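Local coordinates for uncharacterized protein (Photobacterium profundum, PDB 3R87) that probably acts as a thioesterase of the 4-hydroxybenzoyl-CoA thioesterase family, has a hotdog fold and can bind magnesium, at residues C76-S81 / W92-W97; I65-V70 / A105-I110. All blocks are in the same frame, centred on the assembly; numbering follows the deposited sequence. Where two conformers were deposited one is given.

Contact 1: C76-S81 / W92-W97; sequences CDIRTS and WRQEVW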
ATOM      1  N   CYS A  76       2.515   9.256 -15.816  1.00  9.10           N
ATOM      2  CA  CYS A  76       3.719   8.646 -16.367  0.90  9.02           C
ATOM      3  C   CYS A  76       3.348   7.576 -17.345  1.00  8.84           C
ATOM      4  O   CYS A  76       2.216   7.076 -17.396  1.00 11.43           O
ATOM      5  CB  CYS A  76       4.504   8.022 -15.238  0.90 11.02           C
ATOM      6  SG  CYS A  76       5.225   9.241 -14.124  0.90 13.57           S
ATOM      7  N   ASP A  77       4.303   7.247 -18.221  1.00  8.82           N
ATOM      8  CA  ASP A  77       4.171   6.124 -19.145  1.00  8.50           C
ATOM      9  C   ASP A  77       5.049   4.996 -18.660  1.00  8.34           C
ATOM     10  O   ASP A  77       6.261   5.173 -18.510  1.00 10.11           O
ATOM     11  CB  ASP A  77       4.602   6.565 -20.543  1.00  9.57           C
ATOM     12  CG  ASP A  77       4.294   5.569 -21.636  1.00  9.85           C
ATOM     13  OD1 ASP A  77       3.535   4.626 -21.433  1.00 12.02           O
ATOM     14  OD2 ASP A  77       4.850   5.770 -22.745  1.00 11.27           O
ATOM     15  N   ILE A  78       4.450   3.839 -18.398  1.00  7.89           N
ATOM     16  CA  ILE A  78       5.212   2.632 -18.122  1.00  7.99           C
ATOM     17  C   ILE A  78       5.456   1.952 -19.472  1.00  7.58           C
ATOM     18  O   ILE A  78       4.504   1.647 -20.178  1.00  9.32           O
ATOM     19  CB  ILE A  78       4.494   1.671 -17.161  1.00  8.94           C
ATOM     20  CG1 ILE A  78       3.927   2.364 -15.948  1.00 10.44           C
ATOM     21  CG2 ILE A  78       5.395   0.505 -16.870  1.00  9.62           C
ATOM     22  CD1 ILE A  78       4.970   2.998 -15.138  1.00 12.93           C
ATOM     23  N   ARG A  79       6.721   1.747 -19.799  1.00  7.52           N
ATOM     24  CA  ARG A  79       7.116   1.218 -21.118  1.00  7.84           C
ATOM     25  C   ARG A  79       7.744  -0.131 -20.896  1.00  8.17           C
ATOM     26  O   ARG A  79       8.764  -0.241 -20.172  1.00  8.57           O
ATOM     27  CB  ARG A  79       8.062   2.201 -21.774  1.00  8.50           C
ATOM     28  CG  ARG A  79       7.419   3.540 -22.019  1.00  8.85           C
ATOM     29  CD  ARG A  79       8.289   4.485 -22.814  1.00  9.33           C
ATOM     30  NE  ARG A  79       7.623   5.747 -23.001  1.00  9.47           N
ATOM     31  CZ  ARG A  79       8.213   6.819 -23.518  1.00  9.13           C
ATOM     32  NH1 ARG A  79       9.520   6.743 -23.867  1.00  9.96           N
ATOM     33  NH2 ARG A  79       7.541   7.937 -23.640  1.00 10.85           N
ATOM     34  N   THR A  80       7.190  -1.162 -21.520  1.00  8.07           N
ATOM     35  CA  THR A  80       7.526  -2.541 -21.220  1.00  8.40           C
ATOM     36  C   THR A  80       7.853  -3.313 -22.489  1.00  8.69           C
ATOM     37  O   THR A  80       7.112  -3.225 -23.469  1.00  9.62           O
ATOM     38  CB  THR A  80       6.310  -3.224 -20.549  1.00  8.93           C
ATOM     39  OG1 THR A  80       6.030  -2.562 -19.313  1.00  9.00           O
ATOM     40  CG2 THR A  80       6.518  -4.693 -20.262  1.00 10.53           C
ATOM     41  N   SER A  81       8.887  -4.118 -22.449  1.00  9.62           N
ATOM     42  CA  SER A  81       9.121  -5.129 -23.453  0.75  9.92           C
ATOM     43  C   SER A  81       9.472  -6.442 -22.773  1.00 10.25           C
ATOM     44  O   SER A  81       9.834  -6.466 -21.589  1.00 10.84           O
ATOM     45  CB  SER A  81      10.224  -4.722 -24.448  0.75 11.45           C
ATOM     46  OG  SER A  81      11.429  -4.608 -23.754  0.75 12.16           O
ATOM     47  N   TRP A  92      11.688  -9.227 -18.625  1.00 10.40           N
ATOM     48  CA  TRP A  92      10.967  -8.001 -18.874  1.00 10.41           C
ATOM     49  C   TRP A  92      11.896  -6.829 -18.676  1.00  9.92           C
ATOM     50  O   TRP A  92      12.648  -6.777 -17.679  1.00 12.74           O
ATOM     51  CB  TRP A  92       9.770  -7.883 -17.954  1.00 10.74           C
ATOM     52  CG  TRP A  92       8.778  -8.989 -18.026  1.00 10.50           C
ATOM     53  CD1 TRP A  92       8.801 -10.180 -17.379  1.00 12.27           C
ATOM     54  CD2 TRP A  92       7.550  -8.991 -18.784  1.00 10.81           C
ATOM     55  NE1 TRP A  92       7.682 -10.898 -17.693  1.00 13.07           N
ATOM     56  CE2 TRP A  92       6.883 -10.201 -18.540  1.00 12.42           C
ATOM     57  CE3 TRP A  92       6.912  -8.030 -19.600  1.00 10.45           C
ATOM     58  CZ2 TRP A  92       5.612 -10.502 -19.082  1.00 13.80           C
ATOM     59  CZ3 TRP A  92       5.677  -8.321 -20.137  1.00 11.82           C
ATOM     60  CH2 TRP A  92       5.066  -9.545 -19.905  1.00 13.19           C
ATOM     61  N   ARG A  93      11.862  -5.856 -19.580  1.00  8.96           N
ATOM     62  CA  ARG A  93      12.475  -4.567 -19.408  1.00  8.72           C
ATOM     63  C   ARG A  93      11.346  -3.578 -19.203  1.00  7.91           C
ATOM     64  O   ARG A  93      10.470  -3.474 -20.075  1.00  8.80           O
ATOM     65  CB  ARG A  93      13.325  -4.184 -20.627  1.00 10.47           C
ATOM     66  CG  ARG A  93      13.866  -2.776 -20.569  1.00 11.19           C
ATOM     67  CD  ARG A  93      14.922  -2.638 -19.514  1.00 13.24           C
ATOM     68  NE  ARG A  93      15.593  -1.355 -19.615  1.00 13.20           N
ATOM     69  CZ  ARG A  93      16.882  -1.176 -19.370  1.00 12.98           C
ATOM     70  NH1 ARG A  93      17.657  -2.134 -18.805  1.00 14.29           N
ATOM     71  NH2 ARG A  93      17.363   0.032 -19.598  1.00 15.17           N
ATOM     72  N   GLN A  94      11.342  -2.831 -18.101  1.00  7.73           N
ATOM     73  CA  GLN A  94      10.271  -1.934 -17.794  1.00  7.66           C
ATOM     74  C   GLN A  94      10.823  -0.613 -17.355  1.00  7.40           C
ATOM     75  O   GLN A  94      11.814  -0.560 -16.592  1.00  8.27           O
ATOM     76  CB  GLN A  94       9.294  -2.517 -16.760  1.00  8.26           C
ATOM     77  CG  GLN A  94       8.781  -3.879 -17.196  1.00  8.98           C
ATOM     78  CD  GLN A  94       7.635  -4.356 -16.352  1.00  7.95           C
ATOM     79  OE1 GLN A  94       7.843  -5.142 -15.413  1.00  8.73           O
ATOM     80  NE2 GLN A  94       6.441  -3.855 -16.624  1.00  8.26           N
ATOM     81  N   GLU A  95      10.229   0.491 -17.798  1.00  7.36           N
ATOM     82  CA  GLU A  95      10.731   1.797 -17.507  1.00  7.73           C
ATOM     83  C   GLU A  95       9.598   2.757 -17.214  1.00  7.53           C
ATOM     84  O   GLU A  95       8.562   2.720 -17.872  1.00  8.55           O
ATOM     85  CB  GLU A  95      11.555   2.368 -18.684  1.00  8.10           C
ATOM     86  CG  GLU A  95      12.736   1.443 -19.030  1.00  9.80           C
ATOM     87  CD  GLU A  95      13.620   1.932 -20.129  1.00 10.00           C
ATOM     88  OE1 GLU A  95      13.327   3.000 -20.744  1.00 10.96           O
ATOM     89  OE2 GLU A  95      14.636   1.240 -20.409  1.00 11.62           O
ATOM     90  N   VAL A  96       9.792   3.632 -16.227  1.00  7.52           N
ATOM     91  CA  VAL A  96       8.850   4.726 -15.961  1.00  7.70           C
ATOM     92  C   VAL A  96       9.368   5.983 -16.597  1.00  7.91           C
ATOM     93  O   VAL A  96      10.492   6.416 -16.301  1.00  9.16           O
ATOM     94  CB  VAL A  96       8.762   4.979 -14.419  1.00  8.82           C
ATOM     95  CG1 VAL A  96       7.840   6.155 -14.159  1.00 10.61           C
ATOM     96  CG2 VAL A  96       8.391   3.742 -13.659  1.00 10.17           C
ATOM     97  N   TRP A  97       8.538   6.599 -17.459  1.00  8.03           N
ATOM     98  CA  TRP A  97       8.922   7.854 -18.117  1.00  8.76           C
ATOM     99  C   TRP A  97       7.961   8.963 -17.648  1.00  8.77           C
ATOM    100  O   TRP A  97       6.724   8.878 -17.858  1.00  9.48           O
ATOM    101  CB  TRP A  97       8.809   7.684 -19.650  1.00  9.27           C
ATOM    102  CG  TRP A  97       9.977   6.901 -20.179  1.00  8.94           C
ATOM    103  CD1 TRP A  97      10.247   5.576 -19.991  1.00  9.08           C
ATOM    104  CD2 TRP A  97      11.050   7.405 -20.967  1.00  8.53           C
ATOM    105  NE1 TRP A  97      11.418   5.235 -20.632  1.00  9.31           N
ATOM    106  CE2 TRP A  97      11.924   6.357 -21.224  1.00  8.76           C
ATOM    107  CE3 TRP A  97      11.354   8.697 -21.476  1.00  9.28           C
ATOM    108  CZ2 TRP A  97      13.091   6.506 -21.994  1.00  9.59           C
ATOM    109  CZ3 TRP A  97      12.478   8.840 -22.245  1.00 10.09           C
ATOM    110  CH2 TRP A  97      13.328   7.768 -22.504  1.00 10.02           C
TER
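Strands 76-81 and 92-97 run antiparallel, their axes 4.7 Å apart at 165°, and backbone bonds close the hydrogen-bonded pairs Asp77-Trp97, Arg79-Glu95 and Ser81-Arg93. The face carrying these three pairs is mostly charged, with the indole of Trp97 among the charges. Here the guanidinium of Arg79 lies flat on the indole of Trp97, planes 15° apart, with NH1 over the ring centre, 3.3 Å from Trp97 CD2; Arg79 CD adds a CH-pi contact over the five-membered ring. Arg79 NE is held within its own strand by Asp77 OD2, met from above the carboxylate, and that oxygen also bonds His8. Within 92-97, Glu95 holds the indole edge: OE1 takes the N-H of Trp97 NE1 in the ring plane at 2.9 Å, while OE2 accepts both NE and NH2 of Arg93. On the face toward helix 28-41, Gln94 NE2 donates to Thr80 OG1 (3.0 Å, 160°) and to Phe33 O, and Gln94 OE1 is held by Arg37. Thr80 CG2, anti to the backbone N, meets the indole edge of Trp92 at CE3, 3.4 Å away, and Ile78 CD1 packs beside Val96 CG2. This is a beta hairpin of the hotdog fold, one face packed on the long helix.

Contact 2: I65-V70 / A105-I110; sequences IFQDGV and AVIGDI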
ATOM      1  N   ILE A  65      16.780   0.537 -10.997  1.00  9.67           N
ATOM      2  CA  ILE A  65      17.537   1.752 -10.929  1.00  9.75           C
ATOM      3  C   ILE A  65      16.521   2.879 -10.795  1.00  9.54           C
ATOM      4  O   ILE A  65      15.615   2.985 -11.621  1.00 10.29           O
ATOM      5  CB  ILE A  65      18.436   1.981 -12.117  1.00 11.73           C
ATOM      6  CG1 ILE A  65      19.277   0.766 -12.477  1.00 14.85           C
ATOM      7  CG2 ILE A  65      19.280   3.255 -11.876  1.00 15.27           C
ATOM      8  CD1 ILE A  65      19.966   0.850 -13.819  1.00 18.41           C
ATOM      9  N   PHE A  66      16.677   3.736  -9.805  1.00  9.85           N
ATOM     10  CA  PHE A  66      15.792   4.865  -9.528  1.00 10.20           C
ATOM     11  C   PHE A  66      16.615   6.100  -9.805  1.00 11.25           C
ATOM     12  O   PHE A  66      17.470   6.455  -8.997  1.00 14.24           O
ATOM     13  CB  PHE A  66      15.254   4.841  -8.108  1.00 11.06           C
ATOM     14  CG  PHE A  66      14.593   3.560  -7.718  1.00  9.87           C
ATOM     15  CD1 PHE A  66      13.253   3.296  -7.943  1.00  9.97           C
ATOM     16  CD2 PHE A  66      15.355   2.554  -7.115  1.00 12.10           C
ATOM     17  CE1 PHE A  66      12.679   2.088  -7.567  1.00 10.62           C
ATOM     18  CE2 PHE A  66      14.782   1.381  -6.722  1.00 12.21           C
ATOM     19  CZ  PHE A  66      13.441   1.102  -6.925  1.00 10.77           C
ATOM     20  N   GLN A  67      16.388   6.736 -10.969  1.00 10.76           N
ATOM     21  CA  GLN A  67      17.186   7.833 -11.488  1.00 12.74           C
ATOM     22  C   GLN A  67      16.608   9.228 -11.274  1.00 10.62           C
ATOM     23  O   GLN A  67      17.345  10.191 -11.335  1.00 14.55           O
ATOM     24  CB  GLN A  67      17.354   7.660 -13.131  1.00 13.56           C
ATOM     25  CG  GLN A  67      17.976   6.393 -13.428  1.00 18.50           C
ATOM     26  CD  GLN A  67      18.430   6.239 -14.846  1.00 18.15           C
ATOM     27  OE1 GLN A  67      17.721   6.548 -15.888  1.00 16.20           O
ATOM     28  NE2 GLN A  67      19.608   5.662 -14.939  1.00 19.65           N
ATOM     29  N   ASP A  68      15.300   9.335 -11.107  1.00 10.26           N
ATOM     30  CA  ASP A  68      14.673  10.639 -10.914  1.00 10.13           C
ATOM     31  C   ASP A  68      13.425  10.450 -10.078  1.00 10.02           C
ATOM     32  O   ASP A  68      12.762   9.429 -10.174  1.00 13.02           O
ATOM     33  CB  ASP A  68      14.251  11.258 -12.273  1.00 10.94           C
ATOM     34  CG  ASP A  68      14.007  12.699 -12.173  0.80 11.18           C
ATOM     35  OD1 ASP A  68      14.421  13.392 -11.181  0.80 13.82           O
ATOM     36  OD2 ASP A  68      13.351  13.216 -13.098  0.80 12.40           O
ATOM     37  N   GLY A  69      13.063  11.460  -9.320  1.00  9.73           N
ATOM     38  CA  GLY A  69      11.854  11.455  -8.534  1.00  9.61           C
ATOM     39  C   GLY A  69      10.634  11.758  -9.387  1.00  9.26           C
ATOM     40  O   GLY A  69      10.659  12.615 -10.289  1.00 11.93           O
ATOM     41  N   VAL A  70       9.538  11.083  -9.149  1.00  8.22           N
ATOM     42  CA  VAL A  70       8.286  11.260  -9.840  1.00  8.33           C
ATOM     43  C   VAL A  70       7.335  12.008  -8.891  1.00  8.18           C
ATOM     44  O   VAL A  70       7.291  11.739  -7.693  1.00  8.57           O
ATOM     45  CB  VAL A  70       7.733   9.918 -10.273  1.00  8.47           C
ATOM     46  CG1 VAL A  70       6.373  10.023 -10.897  1.00 10.20           C
ATOM     47  CG2 VAL A  70       8.714   9.164 -11.232  1.00  9.68           C
ATOM     48  N   ALA A 105      12.855   7.644 -15.594  1.00  7.74           N
ATOM     49  CA  ALA A 105      13.014   7.924 -14.166  1.00  7.76           C
ATOM     50  C   ALA A 105      13.344   6.679 -13.387  1.00  7.48           C
ATOM     51  O   ALA A 105      14.027   6.772 -12.348  1.00  8.40           O
ATOM     52  CB  ALA A 105      11.717   8.515 -13.628  1.00  8.97           C
ATOM     53  N   VAL A 106      12.849   5.532 -13.802  1.00  7.55           N
ATOM     54  CA  VAL A 106      13.013   4.248 -13.121  1.00  7.62           C
ATOM     55  C   VAL A 106      13.191   3.198 -14.197  1.00  7.83           C
ATOM     56  O   VAL A 106      12.430   3.206 -15.192  1.00  8.57           O
ATOM     57  CB  VAL A 106      11.837   3.913 -12.209  1.00  8.38           C
ATOM     58  CG1 VAL A 106      12.055   2.564 -11.498  1.00  9.56           C
ATOM     59  CG2 VAL A 106      11.565   5.025 -11.224  1.00  9.28           C
ATOM     60  N   ILE A 107      14.120   2.298 -14.001  1.00  8.28           N
ATOM     61  CA  ILE A 107      14.385   1.165 -14.888  1.00  8.92           C
ATOM     62  C   ILE A 107      14.302  -0.106 -14.083  1.00  8.93           C
ATOM     63  O   ILE A 107      14.916  -0.185 -13.001  1.00 11.40           O
ATOM     64  CB  ILE A 107      15.747   1.297 -15.542  1.00 10.59           C
ATOM     65  CG1 ILE A 107      15.810   2.535 -16.433  1.00 11.48           C
ATOM     66  CG2 ILE A 107      16.090  -0.017 -16.320  1.00 14.30           C
ATOM     67  CD1 ILE A 107      17.215   2.951 -16.872  1.00 16.61           C
ATOM     68  N   GLY A 108      13.659  -1.131 -14.616  1.00  8.87           N
ATOM     69  CA  GLY A 108      13.668  -2.461 -14.024  1.00  9.28           C
ATOM     70  C   GLY A 108      13.966  -3.507 -15.065  1.00  9.02           C
ATOM     71  O   GLY A 108      13.389  -3.504 -16.172  1.00 10.09           O
ATOM     72  N   ASP A 109      14.840  -4.442 -14.707  1.00  9.39           N
ATOM     73  CA  ASP A 109      15.036  -5.685 -15.422  1.00 10.03           C
ATOM     74  C   ASP A 109      14.460  -6.786 -14.551  1.00  9.31           C
ATOM     75  O   ASP A 109      14.959  -7.011 -13.420  1.00 10.44           O
ATOM     76  CB  ASP A 109      16.535  -5.963 -15.678  1.00 11.43           C
ATOM     77  CG  ASP A 109      17.209  -4.926 -16.530  1.00 15.41           C
ATOM     78  OD1 ASP A 109      16.684  -4.636 -17.592  1.00 17.58           O
ATOM     79  OD2 ASP A 109      18.321  -4.438 -16.125  1.00 18.59           O
ATOM     80  N   ILE A 110      13.386  -7.414 -14.988  1.00 10.22           N
ATOM     81  CA  ILE A 110      12.602  -8.343 -14.194  0.50 11.24           C
ATOM     82  C   ILE A 110      12.632  -9.713 -14.792  1.00 11.43           C
ATOM     83  O   ILE A 110      12.499  -9.862 -16.022  1.00 15.97           O
ATOM     84  CB  ILE A 110      11.164  -7.839 -14.007  0.50 12.25           C
ATOM     85  CG1 ILE A 110      11.013  -6.793 -12.887  0.50 16.17           C
ATOM     86  CG2 ILE A 110      10.236  -9.015 -13.746  0.50 12.98           C
ATOM     87  CD1 ILE A 110      11.542  -5.801 -12.843  0.50 12.76           C
TER
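Ala105 O accepts two consecutive backbone N-H groups, Gln67 N at 2.7 Å and Asp68 N at 3.1 Å, just where strand 56-66 ends and the chain turns away. The two donors approach differently: Asp68 N lies in the carbonyl plane on a lone pair, whereas Gln67 N is tilted 27° from it. Before this point the pairing is regular antiparallel: Ile65 and Ile107 exchange two backbone bonds, Ile65 N to Ile107 O at 2.8 Å and Ile107 N to Ile65 O at 2.9 Å, and Phe66 stands opposite Val106 as a non-hydrogen-bonded pair. On its other flank, segment 105-110 has a classic beta bulge, Ala105 and Val106 both facing Val96 of strand 89-97. Both segments belong to the curved antiparallel sheet of the hotdog fold, which runs on into a second subunit through Ile65. On the helix side, Phe66 CD1 comes within 3.8 Å of Val106 CG1, the ring inclined to the methyl; Phe29 of helix 28-41 touches both side chains, and His26 meets the Phe66 ring edge-to-face. Past the turn, Asp68 CB and Val70 CG2 both reach the CB of Ala105, at 4.0 and 3.9 Å, CG2 being the Val70 branch anti to the carbonyl carbon. The carboxylate of Asp68 is shared between chains: OD2 pairs with Arg98, and OD1 with Lys119 of the second subunit.

How the contacts relate
Contacts 1 and 2 have centres about 9 Å apart and belong to one sheet, in which strands 89-97 and 106-115 are neighbours. Along the chain, the hairpin of contact 1 is nested within the loop that contact 2 closes. Probable backbone hydrogen bonds join them, Ala105 N to Val96 O and Gly108 N to Gln94 O, both at 2.8 Å. Side chains meet as well: Arg93 CZ lies 3.4 Å from Ile107 CG2. Arg93 NH1 also forms a salt bridge with Asp109. Phe33 of helix 28-41 touches both Val96 and Val106. Both contacts lie away from His53 and Asp127, which bind magnesium in a crystal structure of this protein, though no ion is bound to this chain here.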